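Local coordinates for protein Exo-beta-1,3-galactanase (Bifidobacterium bifidum, PDB 5FLW) that probably hydrolyses beta-1,3-galactan from the chain end to release galactose, as a family 43 glycoside hydrolase built on a five-bladed beta-propeller, at residues D67-E70 and D71-L75; A101-D105 and Y106-H110; E236-K239 and T240-S243; T293-D296 and T297-G300. One frame throughout, in Å; residues are numbered along the deposited sequence.

Contact 1: residues D67-E70 and D71-L75; sequences DVQE and DGSAL
Val68 brings CG1 to within 3.8 Å of the carbonyl O of Leu75. The branch reaches that side because CG1 stands trans to the backbone N (chi1 -179°), next to Val68's own carbonyl carbon. Gln69 makes the backbone link that closes the loop. Its N donates to Leu75 O at 2.9 Å in an almost straight bond. The side chains of Gln69 and Leu75 then run side by side and point the same way, with Gln69 CG 3.8 Å from Leu75 CB. Gln69 bends at chi2, and its amide turns back along the chain, where NE2 donates to Asp67 O at 2.9 Å. The amide nitrogen is thus paired within 67-70. Water 1 donates to both Gln69 O and Asp71 OD1.

Glu70 carries the rest of the contact. Its carbonyl O is gripped twice by one residue: Ser73 N donates at 3.1 Å, and Ser73 OG donates at 2.8 Å in the carbonyl plane. Gln69 CB also packs against this hydroxyl, 3.2 Å from Ser73 OG. The Glu70 carboxylate lies beside the turn, with OE2 3.7 Å from Ser73 CB, and water 2 joins OE2 to Asp71 O. Gly72 has a backbone angle that suits glycine, since a CB would press on the preceding carbonyl O. Gln69 and Leu75 also touch Phe125 of strand 124-129.

The arrangement is a type II beta turn from Glu70 to Ser73, set in the surface loop that links strand 60-66, an outer strand of one propeller blade, to strand 80-88 of the next.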
loop_
_atom_site.group_PDB
_atom_site.type_symbol
_atom_site.label_atom_id
_atom_site.label_comp_id
_atom_site.label_asym_id
_atom_site.label_seq_id
_atom_site.Cartn_x
_atom_site.Cartn_y
_atom_site.Cartn_z
ATOM N N ASP A 67 9.490 12.290 -9.847
ATOM C CA ASP A 67 10.835 12.030 -10.330
ATOM C C ASP A 67 11.806 11.854 -9.169
ATOM O O ASP A 67 11.569 12.299 -8.037
ATOM C CB ASP A 67 11.340 13.215 -11.144
ATOM C CG ASP A 67 10.708 13.296 -12.517
ATOM O OD1 ASP A 67 10.533 12.234 -13.152
ATOM O OD2 ASP A 67 10.391 14.426 -12.962
ATOM N N VAL A 68 12.937 11.209 -9.485
ATOM C CA VAL A 68 14.125 11.370 -8.661
ATOM C C VAL A 68 14.426 12.865 -8.543
ATOM O O VAL A 68 14.341 13.608 -9.528
ATOM C CB VAL A 68 15.307 10.632 -9.313
ATOM C CG1 VAL A 68 16.547 10.779 -8.451
ATOM C CG2 VAL A 68 14.978 9.177 -9.546
ATOM N N GLN A 69 14.755 13.313 -7.331
ATOM C CA GLN A 69 15.004 14.723 -7.047
ATOM C C GLN A 69 16.516 15.001 -7.019
ATOM O O GLN A 69 17.341 14.100 -7.197
ATOM C CB GLN A 69 14.263 15.121 -5.754
ATOM C CG GLN A 69 12.720 14.853 -5.815
ATOM C CD GLN A 69 12.000 15.736 -6.855
ATOM O OE1 GLN A 69 12.242 16.950 -6.915
ATOM N NE2 GLN A 69 11.138 15.134 -7.682
ATOM N N GLU A 70 16.891 16.256 -6.768
ATOM C CA GLU A 70 18.297 16.618 -6.880
ATOM C C GLU A 70 19.088 16.137 -5.664
ATOM O O GLU A 70 18.545 15.896 -4.575
ATOM C CB GLU A 70 18.457 18.126 -7.085
ATOM C CG GLU A 70 18.612 18.955 -5.815
ATOM C CD GLU A 70 17.328 19.112 -4.987
ATOM O OE1 GLU A 70 16.222 18.741 -5.467
ATOM O OE2 GLU A 70 17.424 19.640 -3.845
ATOM N N ASP A 71 20.395 15.987 -5.880
ATOM C CA ASP A 71 21.306 15.612 -4.812
ATOM C C ASP A 71 21.152 16.571 -3.634
ATOM O O ASP A 71 21.037 17.788 -3.811
ATOM C CB ASP A 71 22.747 15.668 -5.325
ATOM C CG ASP A 71 23.074 14.533 -6.305
ATOM O OD1 ASP A 71 22.265 13.590 -6.473
ATOM O OD2 ASP A 71 24.173 14.552 -6.896
ATOM N N GLY A 72 21.163 16.011 -2.422
ATOM C CA GLY A 72 20.957 16.774 -1.206
ATOM C C GLY A 72 19.523 16.784 -0.699
ATOM O O GLY A 72 19.289 17.236 0.441
ATOM N N SER A 73 18.561 16.311 -1.500
ATOM C CA SER A 73 17.175 16.168 -1.064
ATOM C C SER A 73 16.911 14.741 -0.590
ATOM O O SER A 73 17.682 13.805 -0.851
ATOM C CB SER A 73 16.184 16.513 -2.189
ATOM O OG SER A 73 16.114 15.503 -3.184
ATOM N N ALA A 74 15.764 14.578 0.090
ATOM C CA ALA A 74 15.411 13.278 0.658
ATOM C C ALA A 74 14.970 12.258 -0.394
ATOM O O ALA A 74 14.786 11.081 -0.054
ATOM C CB ALA A 74 14.338 13.442 1.732
ATOM N N LEU A 75 14.802 12.667 -1.651
ATOM C CA LEU A 75 14.469 11.753 -2.741
ATOM C C LEU A 75 15.504 11.814 -3.863
ATOM O O LEU A 75 15.171 11.601 -5.040
ATOM C CB LEU A 75 13.054 12.000 -3.267
ATOM C CG LEU A 75 11.896 11.593 -2.326
ATOM C CD1 LEU A 75 10.533 12.022 -2.871
ATOM C CD2 LEU A 75 11.928 10.090 -2.007
HETATM O O HOH W 1 19.681 12.777 -7.352
HETATM O O HOH W 2 19.850 20.168 -2.806
#

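Contact 2: residues A101-D105 and Y106-H110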
loop_
_atom_site.group_PDB
_atom_site.type_symbol
_atom_site.label_atom_id
_atom_site.label_comp_id
_atom_site.label_asym_id
_atom_site.label_seq_id
_atom_site.Cartn_x
_atom_site.Cartn_y
_atom_site.Cartn_z
ATOM N N ALA A 101 10.150 7.887 2.859
ATOM C CA ALA A 101 11.465 8.416 2.529
ATOM C C ALA A 101 12.480 7.794 3.488
ATOM O O ALA A 101 12.303 7.853 4.714
ATOM C CB ALA A 101 11.486 9.949 2.632
ATOM N N GLU A 102 13.536 7.207 2.928
ATOM C CA GLU A 102 14.442 6.379 3.706
ATOM C C GLU A 102 15.867 6.619 3.212
ATOM O O GLU A 102 16.069 7.184 2.138
ATOM C CB GLU A 102 14.056 4.886 3.595
ATOM C CG GLU A 102 14.696 3.991 4.652
ATOM C CD GLU A 102 14.549 4.576 6.041
ATOM O OE1 GLU A 102 13.479 4.381 6.698
ATOM O OE2 GLU A 102 15.501 5.248 6.462
ATOM N N THR A 103 16.850 6.199 4.015
ATOM C CA THR A 103 18.259 6.234 3.630
ATOM C C THR A 103 18.800 4.803 3.606
ATOM O O THR A 103 18.198 3.905 4.210
ATOM C CB THR A 103 19.085 7.095 4.616
ATOM O OG1 THR A 103 18.893 6.635 5.960
ATOM C CG2 THR A 103 18.689 8.582 4.549
ATOM N N PRO A 104 19.922 4.545 2.906
ATOM C CA PRO A 104 20.450 3.163 2.857
ATOM C C PRO A 104 20.789 2.578 4.223
ATOM O O PRO A 104 20.718 1.351 4.397
ATOM C CB PRO A 104 21.689 3.290 1.959
ATOM C CG PRO A 104 21.360 4.466 1.072
ATOM C CD PRO A 104 20.661 5.432 1.983
ATOM N N ASP A 105 21.153 3.419 5.199
ATOM C CA ASP A 105 21.402 2.944 6.560
ATOM C C ASP A 105 20.110 2.680 7.327
ATOM O O ASP A 105 20.165 2.128 8.439
ATOM C CB ASP A 105 22.218 3.986 7.329
ATOM C CG ASP A 105 21.411 5.267 7.593
ATOM O OD1 ASP A 105 20.681 5.363 8.612
ATOM O OD2 ASP A 105 21.458 6.176 6.744
ATOM N N TYR A 106 18.960 3.063 6.762
ATOM C CA TYR A 106 17.651 2.745 7.318
ATOM C C TYR A 106 17.300 3.451 8.621
ATOM O O TYR A 106 16.331 3.059 9.287
ATOM C CB TYR A 106 17.440 1.238 7.427
ATOM C CG TYR A 106 16.648 0.757 6.267
ATOM C CD1 TYR A 106 17.237 0.491 5.034
ATOM C CD2 TYR A 106 15.259 0.618 6.405
ATOM C CE1 TYR A 106 16.453 0.067 3.981
ATOM C CE2 TYR A 106 14.475 0.225 5.378
ATOM C CZ TYR A 106 15.059 -0.053 4.167
ATOM O OH TYR A 106 14.233 -0.476 3.146
ATOM N N GLY A 107 17.995 4.530 8.949
ATOM C CA GLY A 107 17.745 5.315 10.135
ATOM C C GLY A 107 16.858 6.520 9.956
ATOM O O GLY A 107 16.550 7.180 10.956
ATOM N N TYR A 108 16.429 6.845 8.734
ATOM C CA TYR A 108 15.704 8.104 8.529
ATOM C C TYR A 108 14.213 7.998 8.838
ATOM O O TYR A 108 13.663 8.822 9.589
ATOM C CB TYR A 108 15.926 8.617 7.121
ATOM C CG TYR A 108 15.410 10.029 6.850
ATOM C CD1 TYR A 108 15.868 11.125 7.602
ATOM C CD2 TYR A 108 14.514 10.282 5.788
ATOM C CE1 TYR A 108 15.435 12.439 7.311
ATOM C CE2 TYR A 108 14.073 11.589 5.492
ATOM C CZ TYR A 108 14.542 12.658 6.266
ATOM O OH TYR A 108 14.146 13.963 6.014
ATOM N N ALA A 109 13.535 7.048 8.190
ATOM C CA ALA A 109 12.181 6.649 8.557
ATOM C C ALA A 109 11.213 7.849 8.609
ATOM O O ALA A 109 10.601 8.153 9.642
ATOM C CB ALA A 109 12.209 5.850 9.862
ATOM N N HIS A 110 11.050 8.517 7.463
ATOM C CA HIS A 110 10.124 9.642 7.348
ATOM C C HIS A 110 9.016 9.340 6.335
ATOM O O HIS A 110 9.095 8.392 5.542
ATOM C CB HIS A 110 10.838 10.904 6.845
ATOM C CG HIS A 110 11.516 11.711 7.915
ATOM N ND1 HIS A 110 12.437 11.170 8.786
ATOM C CD2 HIS A 110 11.454 13.034 8.203
ATOM C CE1 HIS A 110 12.899 12.123 9.579
ATOM N NE2 HIS A 110 12.304 13.258 9.260
#
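Ala101 and His110 form an antiparallel hydrogen-bonded pair at the mouth of a beta hairpin, which joins strands 95-102 and 110-116 of one propeller blade. Ala101 N donates to His110 O at 2.9 Å, and His110 N to Ala101 O at 3.1 Å. A type I turn follows, closed by Tyr106 N donating to Thr103 O.

Polar side chains brace the loop from within. Glu102 CG lies trans to the backbone N (chi1 -164°) and the chain bends at chi2, which turns the carboxylate into the loop. Tyr108 N meets the syn lone pair of Glu102 OE2 at 2.9 Å; Ala109 N, 3.2 Å from Glu102 OE2, comes from the syn side but tilted out of the carboxylate plane; Thr103 N lies on the anti side. Glu102 OE1 is hydrogen-bonded to His100 NE2. With Glu102 cut back to alanine, the amides of Thr103, Tyr108 and Ala109 would probably lose their shared acceptor, and His100 its partner. Asp105 OD1 accepts from Gly107 N, while OD2 takes the Thr103 hydroxyl.

Rings complete the loop. Glu102 CG sits over the Tyr106 ring face, 3.9 Å from its centroid. The His110 ring lies over the Tyr108 ring, and His110 ND1 donates in its own ring plane to Tyr108 O at 2.8 Å.

Contact 3: residues E236-K239 and T240-S243; sequences EGAK and TYDS. Unlike the reference sequence in segment 236-239: Glu236 (reference Lys).
Ala238 and Asp242 are joined by the first main-chain bond of this short helical turn. Asp242 N donates to Ala238 O at 3.2 Å, in the carbonyl plane. Tyr241 N also points to Ala238 O, at 2.9 Å, but the bond is weak because its angle is only 116°. One residue on, Ser243 N donates to Lys239 O at 3.2 Å. Thr240 O is taken by a side chain: Ser243 OG donates to it at 2.8 Å, again in the carbonyl plane. The carbonyls of Ala238, Lys239 and Thr240 thus all accept bonds from donors within 240-243.

Several other polar groups find partners outside the two segments. Asp214 accepts from Gly237 N and Lys239 N, Thr240 OG1 bonds to Asn213 O and Asn215 N, and Arg267 donates to Tyr241 O and Asp242 O. The Asp242 carboxylate bonds through OD1 to Thr212 OG1 and makes a salt bridge through OD2 to Arg304, so this buried charge is probably well compensated.

Packing across the turn is light. Ala238 CB lies over one face of the Tyr241 ring, toward its rim, 4.2 Å from Tyr241 CE1. The ring swings to that side because CG is trans to the carbonyl carbon (chi1 -65°). Tyr241 OH bonds to Trp294 N.

Lys239 to Asp242 all have positive phi and psi, and the N-H groups reach back four residues. This is a single turn of left-handed alpha helix, placed between strand 231-232 and strand 244-250, where one propeller blade gives way to the next.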
loop_
_atom_site.group_PDB
_atom_site.type_symbol
_atom_site.label_atom_id
_atom_site.label_comp_id
_atom_site.label_asym_id
_atom_site.label_seq_id
_atom_site.Cartn_x
_atom_site.Cartn_y
_atom_site.Cartn_z
ATOM N N GLU A 236 -2.934 -21.509 7.019
ATOM C CA GLU A 236 -1.738 -21.597 7.835
ATOM C C GLU A 236 -0.622 -22.299 7.081
ATOM O O GLU A 236 -0.819 -23.384 6.522
ATOM C CB GLU A 236 -2.064 -22.340 9.130
ATOM C CG GLU A 236 -0.918 -22.443 10.112
ATOM C CD GLU A 236 -1.343 -23.046 11.438
ATOM O OE1 GLU A 236 -2.257 -23.929 11.441
ATOM O OE2 GLU A 236 -0.713 -22.670 12.475
ATOM N N GLY A 237 0.557 -21.672 7.073
ATOM C CA GLY A 237 1.686 -22.211 6.372
ATOM C C GLY A 237 1.745 -21.856 4.906
ATOM O O GLY A 237 2.777 -22.116 4.272
ATOM N N ALA A 238 0.681 -21.271 4.337
ATOM C CA ALA A 238 0.724 -20.854 2.936
ATOM C C ALA A 238 1.574 -19.604 2.729
ATOM O O ALA A 238 1.821 -19.230 1.576
ATOM C CB ALA A 238 -0.671 -20.585 2.370
ATOM N N LYS A 239 2.006 -18.931 3.807
ATOM C CA LYS A 239 2.784 -17.686 3.705
ATOM C C LYS A 239 2.085 -16.653 2.814
ATOM O O LYS A 239 2.727 -15.960 2.026
ATOM C CB LYS A 239 4.224 -17.923 3.219
ATOM C CG LYS A 239 5.043 -18.974 3.931
ATOM C CD LYS A 239 5.275 -18.655 5.371
ATOM C CE LYS A 239 6.225 -19.709 5.969
ATOM N NZ LYS A 239 6.228 -19.745 7.488
ATOM N N THR A 240 0.752 -16.548 2.941
ATOM C CA THR A 240 -0.040 -15.610 2.133
ATOM C C THR A 240 0.171 -15.893 0.641
ATOM O O THR A 240 0.363 -14.983 -0.174
ATOM C CB THR A 240 0.271 -14.146 2.489
ATOM O OG1 THR A 240 0.480 -14.025 3.902
ATOM C CG2 THR A 240 -0.892 -13.243 2.113
ATOM N N TYR A 241 0.225 -17.181 0.299
ATOM C CA TYR A 241 0.549 -17.624 -1.067
ATOM C C TYR A 241 1.902 -17.075 -1.530
ATOM O O TYR A 241 2.064 -16.579 -2.657
ATOM C CB TYR A 241 -0.603 -17.388 -2.046
ATOM C CG TYR A 241 -1.762 -18.245 -1.624
ATOM C CD1 TYR A 241 -1.665 -19.625 -1.693
ATOM C CD2 TYR A 241 -2.920 -17.685 -1.076
ATOM C CE1 TYR A 241 -2.700 -20.439 -1.278
ATOM C CE2 TYR A 241 -3.971 -18.483 -0.659
ATOM C CZ TYR A 241 -3.852 -19.870 -0.756
ATOM O OH TYR A 241 -4.877 -20.734 -0.361
ATOM N N ASP A 242 2.880 -17.179 -0.620
ATOM C CA ASP A 242 4.253 -16.729 -0.839
ATOM C C ASP A 242 4.297 -15.289 -1.356
ATOM O O ASP A 242 4.857 -14.991 -2.415
ATOM C CB ASP A 242 5.038 -17.697 -1.733
ATOM C CG ASP A 242 6.524 -17.349 -1.811
ATOM O OD1 ASP A 242 7.046 -16.683 -0.891
ATOM O OD2 ASP A 242 7.170 -17.753 -2.807
ATOM N N SER A 243 3.648 -14.391 -0.611
ATOM C CA SER A 243 3.647 -12.980 -0.963
ATOM C C SER A 243 3.589 -12.159 0.315
ATOM O O SER A 243 3.394 -12.691 1.413
ATOM C CB SER A 243 2.470 -12.611 -1.897
ATOM O OG SER A 243 1.234 -12.511 -1.193
#

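Contact 4: residues T293-D296 and T297-G300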
loop_
_atom_site.group_PDB
_atom_site.type_symbol
_atom_site.label_atom_id
_atom_site.label_comp_id
_atom_site.label_asym_id
_atom_site.label_seq_id
_atom_site.Cartn_x
_atom_site.Cartn_y
_atom_site.Cartn_z
ATOM N N THR A 293 -8.133 -17.660 -0.807
ATOM C CA THR A 293 -8.038 -19.058 -1.239
ATOM C C THR A 293 -7.546 -19.189 -2.675
ATOM O O THR A 293 -8.091 -18.557 -3.585
ATOM C CB THR A 293 -9.376 -19.778 -1.143
ATOM O OG1 THR A 293 -9.885 -19.600 0.182
ATOM C CG2 THR A 293 -9.158 -21.217 -1.345
ATOM N N TRP A 294 -6.548 -20.047 -2.875
ATOM C CA TRP A 294 -6.072 -20.317 -4.225
ATOM C C TRP A 294 -7.082 -21.191 -4.980
ATOM O O TRP A 294 -7.860 -21.938 -4.391
ATOM C CB TRP A 294 -4.725 -21.043 -4.165
ATOM C CG TRP A 294 -3.952 -21.059 -5.430
ATOM C CD1 TRP A 294 -3.934 -22.053 -6.372
ATOM C CD2 TRP A 294 -3.062 -20.028 -5.917
ATOM N NE1 TRP A 294 -3.071 -21.716 -7.404
ATOM C CE2 TRP A 294 -2.533 -20.480 -7.156
ATOM C CE3 TRP A 294 -2.662 -18.778 -5.426
ATOM C CZ2 TRP A 294 -1.628 -19.725 -7.907
ATOM C CZ3 TRP A 294 -1.748 -18.026 -6.167
ATOM C CH2 TRP A 294 -1.240 -18.507 -7.397
ATOM N N SER A 295 -7.034 -21.104 -6.308
ATOM C CA SER A 295 -7.792 -21.972 -7.198
ATOM C C SER A 295 -6.863 -22.546 -8.256
ATOM O O SER A 295 -5.943 -21.874 -8.727
ATOM C CB SER A 295 -8.902 -21.157 -7.869
ATOM O OG SER A 295 -9.412 -21.868 -8.979
ATOM N N ASP A 296 -7.131 -23.802 -8.640
ATOM C CA ASP A 296 -6.355 -24.512 -9.657
ATOM C C ASP A 296 -6.243 -23.754 -10.960
ATOM O O ASP A 296 -5.307 -23.993 -11.736
ATOM C CB ASP A 296 -7.088 -25.798 -10.034
ATOM C CG ASP A 296 -6.956 -26.853 -8.997
ATOM O OD1 ASP A 296 -6.068 -26.687 -8.132
ATOM O OD2 ASP A 296 -7.740 -27.833 -9.041
ATOM N N THR A 297 -7.267 -22.968 -11.291
ATOM C CA THR A 297 -7.302 -22.226 -12.549
ATOM C C THR A 297 -6.375 -21.009 -12.558
ATOM O O THR A 297 -6.141 -20.430 -13.627
ATOM C CB THR A 297 -8.727 -21.781 -12.845
ATOM O OG1 THR A 297 -9.141 -20.847 -11.839
ATOM C CG2 THR A 297 -9.642 -22.998 -12.841
ATOM N N TYR A 298 -5.871 -20.582 -11.407
ATOM C CA TYR A 298 -4.995 -19.420 -11.364
ATOM C C TYR A 298 -3.645 -19.718 -12.028
ATOM O O TYR A 298 -3.184 -20.863 -12.074
ATOM C CB TYR A 298 -4.790 -18.993 -9.916
ATOM C CG TYR A 298 -6.045 -18.499 -9.209
ATOM C CD1 TYR A 298 -7.253 -18.399 -9.879
ATOM C CD2 TYR A 298 -5.998 -18.117 -7.865
ATOM C CE1 TYR A 298 -8.395 -17.949 -9.249
ATOM C CE2 TYR A 298 -7.133 -17.636 -7.218
ATOM C CZ TYR A 298 -8.334 -17.554 -7.917
ATOM O OH TYR A 298 -9.472 -17.092 -7.279
ATOM N N GLU A 299 -2.997 -18.670 -12.524
ATOM C CA GLU A 299 -1.683 -18.831 -13.136
ATOM C C GLU A 299 -0.560 -18.727 -12.102
ATOM O O GLU A 299 -0.746 -18.239 -10.982
ATOM C CB GLU A 299 -1.495 -17.858 -14.291
ATOM C CG GLU A 299 -1.294 -16.448 -13.894
ATOM C CD GLU A 299 -1.228 -15.551 -15.121
ATOM O OE1 GLU A 299 -0.128 -15.375 -15.666
ATOM O OE2 GLU A 299 -2.290 -15.057 -15.558
ATOM N N GLY A 300 0.619 -19.193 -12.491
ATOM C CA GLY A 300 1.746 -19.221 -11.568
ATOM C C GLY A 300 1.550 -20.298 -10.505
ATOM O O GLY A 300 0.641 -21.123 -10.581
HETATM O O HOH W 3 -10.230 -18.063 -4.869
HETATM O O HOH W 4 -3.104 -22.837 -10.216
#
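Ser295 and Tyr298 close a type I beta turn, with Tyr298 N donating to Ser295 O at 3.0 Å. A second bond crosses the turn between hydroxyls, Ser295 OG and Thr297 OG1, also at 3.0 Å. Water 3 bridges Thr293 O and the Tyr298 hydroxyl, whose OH is 2.7 Å from it. Trp294 NE1 donates to water 4 at 3.0 Å.

The Tyr298 ring is packed by Ser295, the first residue of the turn, and by Trp294 just before it. Ser295 CB sits over its face, 3.6 Å from the centroid. Toward Trp294 the ring presents its edge. This is a T-shaped pair: the centroids of the Tyr298 ring and the Trp294 five-membered ring are 5.4 Å apart and the planes meet at 68°. Tyr298 CD2 stands over the indole, which chi1 of -164° places there, its CG trans to the backbone N. A serine in place of Tyr298 would probably leave the indole face without its aromatic edge and water 3 without its hydroxyl partner. Phe5 and Met281 also touch Tyr298.

Backbone, hydroxyl and water bonds thus hold the turn, while the tyrosine ring is probably held mainly by packing and one water-bridged hydroxyl.

The four contacts fall into two pairs, well apart on the propeller. Contacts 1 and 2 have centres 14 Å apart and touch where Ala74 CB meets Tyr108 CE2 at 4.2 Å, so the link into the second blade packs on a hairpin of that blade. Contacts 3 and 4, 13 Å apart between centres, meet through Tyr241 OH and Trp294 N, 3.1 Å apart, a probable hydrogen bond. Contacts 1 and 4 lie on opposite sides of the chain's centre, 41 Å apart between centres; contacts 2 and 3 come within about 16 Å between nearest atoms. All four centres lie 18 to 23 Å from the chain's centre, whereas family 43 enzymes have their active site near the propeller axis.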